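PDB 3UBO: adenosine kinase from Sinorhizobium meliloti, which probably phosphorylates adenosine at the expense of ATP, as a pfkB-family kinase that is found here with adenosine and ADP bound. Local coordinates for residues D23-L27 with I119-E123; W162-K168 with R197-F202. All blocks are in the same frame, centred on the assembly; numbering follows the deposited sequence.

Interaction 1 (D23-L27 with I119-E123); sequences DDSFL and IFVTE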
loop_
_atom_site.group_PDB
_atom_site.type_symbol
_atom_site.label_atom_id
_atom_site.label_comp_id
_atom_site.label_asym_id
_atom_site.label_seq_id
_atom_site.Cartn_x
_atom_site.Cartn_y
_atom_site.Cartn_z
ATOM N N ASP A 23 1.354 -15.415 11.370
ATOM C CA ASP A 23 2.272 -15.963 12.395
ATOM C C ASP A 23 2.876 -17.233 11.861
ATOM O O ASP A 23 2.617 -17.569 10.724
ATOM C CB ASP A 23 1.601 -16.202 13.772
ATOM C CG ASP A 23 0.238 -16.879 13.669
ATOM O OD1 ASP A 23 -0.135 -17.253 12.537
ATOM O OD2 ASP A 23 -0.480 -17.011 14.684
ATOM N N ASP A 24 3.686 -17.956 12.635
ATOM C CA ASP A 24 4.299 -19.167 12.026
ATOM C C ASP A 24 3.272 -20.240 11.705
ATOM O O ASP A 24 3.247 -20.742 10.577
ATOM C CB ASP A 24 5.436 -19.780 12.861
ATOM C CG ASP A 24 6.846 -19.223 12.497
ATOM O OD1 ASP A 24 7.008 -18.520 11.458
ATOM O OD2 ASP A 24 7.795 -19.497 13.286
ATOM N N SER A 25 2.428 -20.594 12.677
ATOM C CA SER A 25 1.383 -21.598 12.431
ATOM C C SER A 25 0.528 -21.374 11.148
ATOM O O SER A 25 0.125 -22.323 10.486
ATOM C CB SER A 25 0.497 -21.704 13.654
ATOM O OG SER A 25 0.337 -20.405 14.169
ATOM N N PHE A 26 0.263 -20.133 10.775
ATOM C CA PHE A 26 -0.436 -19.910 9.524
ATOM C C PHE A 26 0.258 -20.534 8.327
ATOM O O PHE A 26 -0.382 -21.063 7.437
ATOM C CB PHE A 26 -0.614 -18.432 9.235
ATOM C CG PHE A 26 -1.445 -18.173 8.046
ATOM C CD1 PHE A 26 -0.914 -18.324 6.771
ATOM C CD2 PHE A 26 -2.770 -17.832 8.185
ATOM C CE1 PHE A 26 -1.702 -18.090 5.607
ATOM C CE2 PHE A 26 -3.571 -17.607 7.057
ATOM C CZ PHE A 26 -3.039 -17.740 5.751
ATOM N N LEU A 27 1.564 -20.453 8.287
ATOM C CA LEU A 27 2.269 -20.947 7.137
ATOM C C LEU A 27 2.289 -22.464 7.136
ATOM O O LEU A 27 2.169 -23.046 6.086
ATOM C CB LEU A 27 3.691 -20.377 7.079
ATOM C CG LEU A 27 3.831 -18.859 7.157
ATOM C CD1 LEU A 27 5.280 -18.503 7.266
ATOM C CD2 LEU A 27 3.158 -18.181 5.966
ATOM N N ILE A 119 1.698 -12.229 -0.317
ATOM C CA ILE A 119 2.902 -12.189 0.501
ATOM C C ILE A 119 2.620 -12.079 1.998
ATOM O O ILE A 119 2.130 -11.055 2.468
ATOM C CB ILE A 119 3.877 -11.062 0.043
ATOM C CG1 ILE A 119 4.286 -11.252 -1.437
ATOM C CG2 ILE A 119 5.084 -10.965 0.985
ATOM C CD1 ILE A 119 5.266 -10.212 -2.021
ATOM N N PHE A 120 2.976 -13.139 2.715
ATOM C CA PHE A 120 2.831 -13.225 4.148
ATOM C C PHE A 120 4.119 -12.949 4.925
ATOM O O PHE A 120 5.049 -13.753 4.886
ATOM C CB PHE A 120 2.275 -14.600 4.550
ATOM C CG PHE A 120 0.905 -14.898 3.955
ATOM C CD1 PHE A 120 -0.245 -14.269 4.468
ATOM C CD2 PHE A 120 0.771 -15.809 2.898
ATOM C CE1 PHE A 120 -1.515 -14.535 3.910
ATOM C CE2 PHE A 120 -0.460 -16.094 2.319
ATOM C CZ PHE A 120 -1.628 -15.438 2.789
ATOM N N VAL A 121 4.148 -11.842 5.673
ATOM C CA VAL A 121 5.305 -11.456 6.447
ATOM C C VAL A 121 5.224 -11.968 7.897
ATOM O O VAL A 121 4.274 -11.697 8.598
ATOM C CB VAL A 121 5.485 -9.923 6.420
ATOM C CG1 VAL A 121 6.873 -9.533 6.934
ATOM C CG2 VAL A 121 5.317 -9.382 5.029
ATOM N N THR A 122 6.221 -12.699 8.364
ATOM C CA THR A 122 6.216 -13.095 9.760
ATOM C C THR A 122 6.868 -12.103 10.703
ATOM O O THR A 122 7.313 -11.036 10.285
ATOM C CB THR A 122 6.738 -14.522 9.949
ATOM O OG1 THR A 122 7.878 -14.758 9.105
ATOM C CG2 THR A 122 5.615 -15.483 9.585
ATOM N N GLU A 123 6.893 -12.409 11.992
ATOM C CA GLU A 123 7.340 -11.386 12.972
ATOM C C GLU A 123 8.827 -11.035 12.731
ATOM O O GLU A 123 9.253 -9.906 12.922
ATOM C CB GLU A 123 7.054 -11.801 14.430
#
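F26 and L27, on the first turn of helix 24-29, rest against F120 near the end of strand 116-121 and T122 just beyond it. That strand belongs to the five-stranded mixed sheet, the lid of the ribokinase-like pfkB fold, and lies parallel to strand 16-21, from which the helix follows directly. The helix packs on the sheet face opposite to the one where I119 touches T276 and V121 touches D274.

The two phenyl rings of F26 and F120 meet obliquely, their planes at 41° and their centroids 4.9 Å apart. F26 CE1 sits over the centre of the F120 ring, 3.9 Å from F120 CZ. With CG anti to the backbone N (chi1 -174°), the F26 ring reaches out toward the strand. A flat ring suits F120 because its broad face receives F26 CE1.

The aliphatic contacts come from the two branches of L27. L27 CD2 meets F120 CB at 4.0 Å, while L27 CD1 meets T122 CG2 at 3.8 Å, so a forked side chain spans both residues.

Polar groups act chiefly at the helix start. D23 is the N-cap, its OD1 accepting a weak bond from F26 N at 3.4 Å. D24 OD1 forms a salt bridge with K34. Threonine suits its place by having two unlike branches: T122 OG1 bonds to D124 OD1, whereas the methyl T122 CG2 turns to the helix and lies 3.8 Å from D23 O.

Interaction 2 (W162-K168 with R197-F202); sequences WDPPRAK and RYRSEF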
loop_
_atom_site.group_PDB
_atom_site.type_symbol
_atom_site.label_atom_id
_atom_site.label_comp_id
_atom_site.label_asym_id
_atom_site.label_seq_id
_atom_site.Cartn_x
_atom_site.Cartn_y
_atom_site.Cartn_z
ATOM N N TRP A 162 12.099 -18.465 -15.869
ATOM C CA TRP A 162 12.052 -19.810 -16.390
ATOM C C TRP A 162 10.667 -20.462 -16.271
ATOM O O TRP A 162 10.259 -21.193 -17.191
ATOM C CB TRP A 162 13.254 -20.667 -15.938
ATOM C CG TRP A 162 14.322 -20.453 -16.963
ATOM C CD1 TRP A 162 14.931 -21.409 -17.745
ATOM C CD2 TRP A 162 14.797 -19.167 -17.452
ATOM N NE1 TRP A 162 15.779 -20.798 -18.665
ATOM C CE2 TRP A 162 15.718 -19.433 -18.510
ATOM C CE3 TRP A 162 14.526 -17.817 -17.102
ATOM C CZ2 TRP A 162 16.387 -18.401 -19.213
ATOM C CZ3 TRP A 162 15.180 -16.785 -17.809
ATOM C CH2 TRP A 162 16.118 -17.092 -18.849
ATOM N N ASP A 163 9.923 -20.119 -15.207
ATOM C CA ASP A 163 8.626 -20.728 -14.899
ATOM C C ASP A 163 7.612 -20.568 -16.015
ATOM O O ASP A 163 7.019 -21.574 -16.451
ATOM C CB ASP A 163 8.053 -20.234 -13.554
ATOM C CG ASP A 163 8.768 -20.840 -12.360
ATOM O OD1 ASP A 163 9.065 -22.057 -12.434
ATOM O OD2 ASP A 163 9.074 -20.103 -11.376
ATOM N N PRO A 164 7.384 -19.323 -16.484
ATOM C CA PRO A 164 6.434 -19.219 -17.592
ATOM C C PRO A 164 6.908 -20.046 -18.808
ATOM O O PRO A 164 7.906 -20.791 -18.741
ATOM C CB PRO A 164 6.370 -17.701 -17.900
ATOM C CG PRO A 164 7.109 -17.008 -16.892
ATOM C CD PRO A 164 7.729 -18.008 -15.914
ATOM N N PRO A 165 6.169 -19.970 -19.915
ATOM C CA PRO A 165 6.550 -20.948 -20.952
ATOM C C PRO A 165 7.684 -20.414 -21.886
ATOM O O PRO A 165 8.727 -21.094 -22.083
ATOM C CB PRO A 165 5.237 -21.180 -21.721
ATOM C CG PRO A 165 4.181 -20.309 -21.050
ATOM C CD PRO A 165 4.907 -19.283 -20.210
ATOM N N ARG A 166 7.480 -19.175 -22.360
ATOM C CA ARG A 166 8.252 -18.566 -23.416
ATOM C C ARG A 166 8.991 -17.297 -23.021
ATOM O O ARG A 166 9.195 -16.394 -23.854
ATOM C CB ARG A 166 7.303 -18.200 -24.546
ATOM C CG ARG A 166 6.353 -19.307 -24.897
ATOM C CD ARG A 166 5.141 -18.708 -25.434
ATOM N NE ARG A 166 5.398 -17.742 -26.517
ATOM C CZ ARG A 166 5.015 -16.458 -26.456
ATOM N NH1 ARG A 166 4.391 -16.040 -25.343
ATOM N NH2 ARG A 166 5.230 -15.606 -27.474
ATOM N N ALA A 167 9.409 -17.208 -21.771
ATOM C CA ALA A 167 10.162 -16.041 -21.387
ATOM C C ALA A 167 11.636 -16.250 -21.722
ATOM O O ALA A 167 12.204 -15.362 -22.332
ATOM C CB ALA A 167 9.935 -15.643 -19.928
ATOM N N LYS A 168 12.236 -17.394 -21.345
ATOM C CA LYS A 168 13.549 -17.832 -21.861
ATOM C C LYS A 168 13.829 -17.456 -23.380
ATOM O O LYS A 168 14.973 -17.123 -23.735
ATOM C CB LYS A 168 13.744 -19.347 -21.611
ATOM C CG LYS A 168 12.785 -20.297 -22.423
ATOM C CD LYS A 168 12.442 -21.580 -21.619
ATOM C CE LYS A 168 13.284 -22.835 -21.984
ATOM N NZ LYS A 168 13.725 -23.766 -20.824
ATOM N N ARG A 197 14.878 -26.115 -9.570
ATOM C CA ARG A 197 13.958 -26.348 -10.716
ATOM C C ARG A 197 14.605 -26.011 -12.099
ATOM O O ARG A 197 14.075 -26.328 -13.163
ATOM C CB ARG A 197 12.668 -25.532 -10.425
ATOM C CG ARG A 197 11.446 -25.419 -11.429
ATOM C CD ARG A 197 10.088 -24.849 -10.672
ATOM N NE ARG A 197 10.082 -23.405 -10.334
ATOM C CZ ARG A 197 10.399 -22.868 -9.132
ATOM N NH1 ARG A 197 10.718 -23.623 -8.062
ATOM N NH2 ARG A 197 10.398 -21.544 -8.995
ATOM N N TYR A 198 15.752 -25.335 -12.051
ATOM C CA TYR A 198 16.492 -24.942 -13.250
ATOM C C TYR A 198 17.991 -24.849 -13.005
ATOM O O TYR A 198 18.621 -23.981 -13.601
ATOM C CB TYR A 198 16.027 -23.578 -13.800
ATOM C CG TYR A 198 14.536 -23.450 -14.039
ATOM C CD1 TYR A 198 13.920 -24.032 -15.150
ATOM C CD2 TYR A 198 13.737 -22.768 -13.143
ATOM C CE1 TYR A 198 12.522 -23.910 -15.369
ATOM C CE2 TYR A 198 12.368 -22.659 -13.334
ATOM C CZ TYR A 198 11.766 -23.221 -14.443
ATOM O OH TYR A 198 10.415 -23.075 -14.613
ATOM N N ARG A 199 18.557 -25.723 -12.157
ATOM C CA ARG A 199 20.032 -25.766 -11.921
ATOM C C ARG A 199 20.782 -25.643 -13.258
ATOM O O ARG A 199 21.697 -24.826 -13.437
ATOM C CB ARG A 199 20.452 -27.074 -11.217
ATOM C CG ARG A 199 21.564 -26.930 -10.200
ATOM C CD ARG A 199 21.326 -27.815 -8.901
ATOM N NE ARG A 199 22.187 -29.017 -8.800
ATOM C CZ ARG A 199 22.219 -29.877 -7.764
ATOM N NH1 ARG A 199 21.419 -29.676 -6.708
ATOM N NH2 ARG A 199 23.044 -30.943 -7.780
ATOM N N SER A 200 20.350 -26.468 -14.201
ATOM C CA SER A 200 21.116 -26.724 -15.386
ATOM C C SER A 200 20.882 -25.604 -16.364
ATOM O O SER A 200 21.850 -25.016 -16.815
ATOM C CB SER A 200 20.700 -28.049 -15.972
ATOM O OG SER A 200 19.336 -27.966 -16.314
ATOM N N GLU A 201 19.616 -25.291 -16.680
ATOM C CA GLU A 201 19.315 -24.166 -17.591
ATOM C C GLU A 201 20.096 -22.919 -17.218
ATOM O O GLU A 201 20.546 -22.179 -18.095
ATOM C CB GLU A 201 17.819 -23.808 -17.657
ATOM C CG GLU A 201 16.964 -24.708 -18.552
ATOM C CD GLU A 201 16.213 -25.773 -17.756
ATOM O OE1 GLU A 201 16.725 -26.193 -16.683
ATOM O OE2 GLU A 201 15.117 -26.182 -18.219
ATOM N N PHE A 202 20.250 -22.711 -15.907
ATOM C CA PHE A 202 20.897 -21.540 -15.334
ATOM C C PHE A 202 22.418 -21.562 -15.645
ATOM O O PHE A 202 22.901 -20.664 -16.347
ATOM C CB PHE A 202 20.565 -21.412 -13.804
ATOM C CG PHE A 202 19.198 -20.760 -13.494
ATOM C CD1 PHE A 202 18.257 -20.498 -14.513
ATOM C CD2 PHE A 202 18.837 -20.457 -12.169
ATOM C CE1 PHE A 202 17.008 -19.891 -14.179
ATOM C CE2 PHE A 202 17.593 -19.860 -11.831
ATOM C CZ PHE A 202 16.690 -19.570 -12.801
#
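The indole edge of W162 meets the face of the Y198 phenol, with their planes at 75°. Followed outward, Y198 starts with CB over the rim of the F202 ring. Y198 CD1 then passes 3.8 Å from W162 CD1, while W162 CB lies over one face of the Y198 ring and R197 CG over the opposite one. At the tip, Y198 OH donates to D163 OD1 across 2.8 Å, approaching from above the carboxylate plane. D163 OD1 also takes R197 NE at 2.7 Å through its syn lone pair, and D163 OD2 takes R197 NH2 at 3.1 Å. Arginine suits the place because NE and NH2 present two N-H groups along one edge, matching the two carboxylate oxygens; the planes are accordingly 15° apart. W162 is held between K168 CB on one face and F202 CE1 on the other. A phenylalanine at Y198 would probably keep the ring packing but leave D163 OD1 without its hydroxyl donor. M37 and L39 of lid strand 37-39 touch both D163 and R197. Three bonds thus fix the rotation of a carboxylate about 5 Å from the bound adenosine, consistent with this contact helping to shape the pocket wall.

From the N terminus, the chain runs through strands 6-11 and 16-21 into helix 24-29, where interaction 1 begins; it closes at 119-123 around a long loop containing lid strands 37-39 and 56-59 and the core strands 77-80 and 102-103. Interaction 2 opens later, after strand 152-158, and closes around helix 168-179, strand 184-188 and helix 192-197. The two loops are therefore in series, neither nesting nor crossing. The centres of interactions 1 and 2 lie about 28 Å apart, and the nearest atoms of interactions 1 and 2 about 14 Å apart. Interaction 1 fastens a helix to the lid sheet, whereas interaction 2 joins two connections of the seven-stranded parallel sheet.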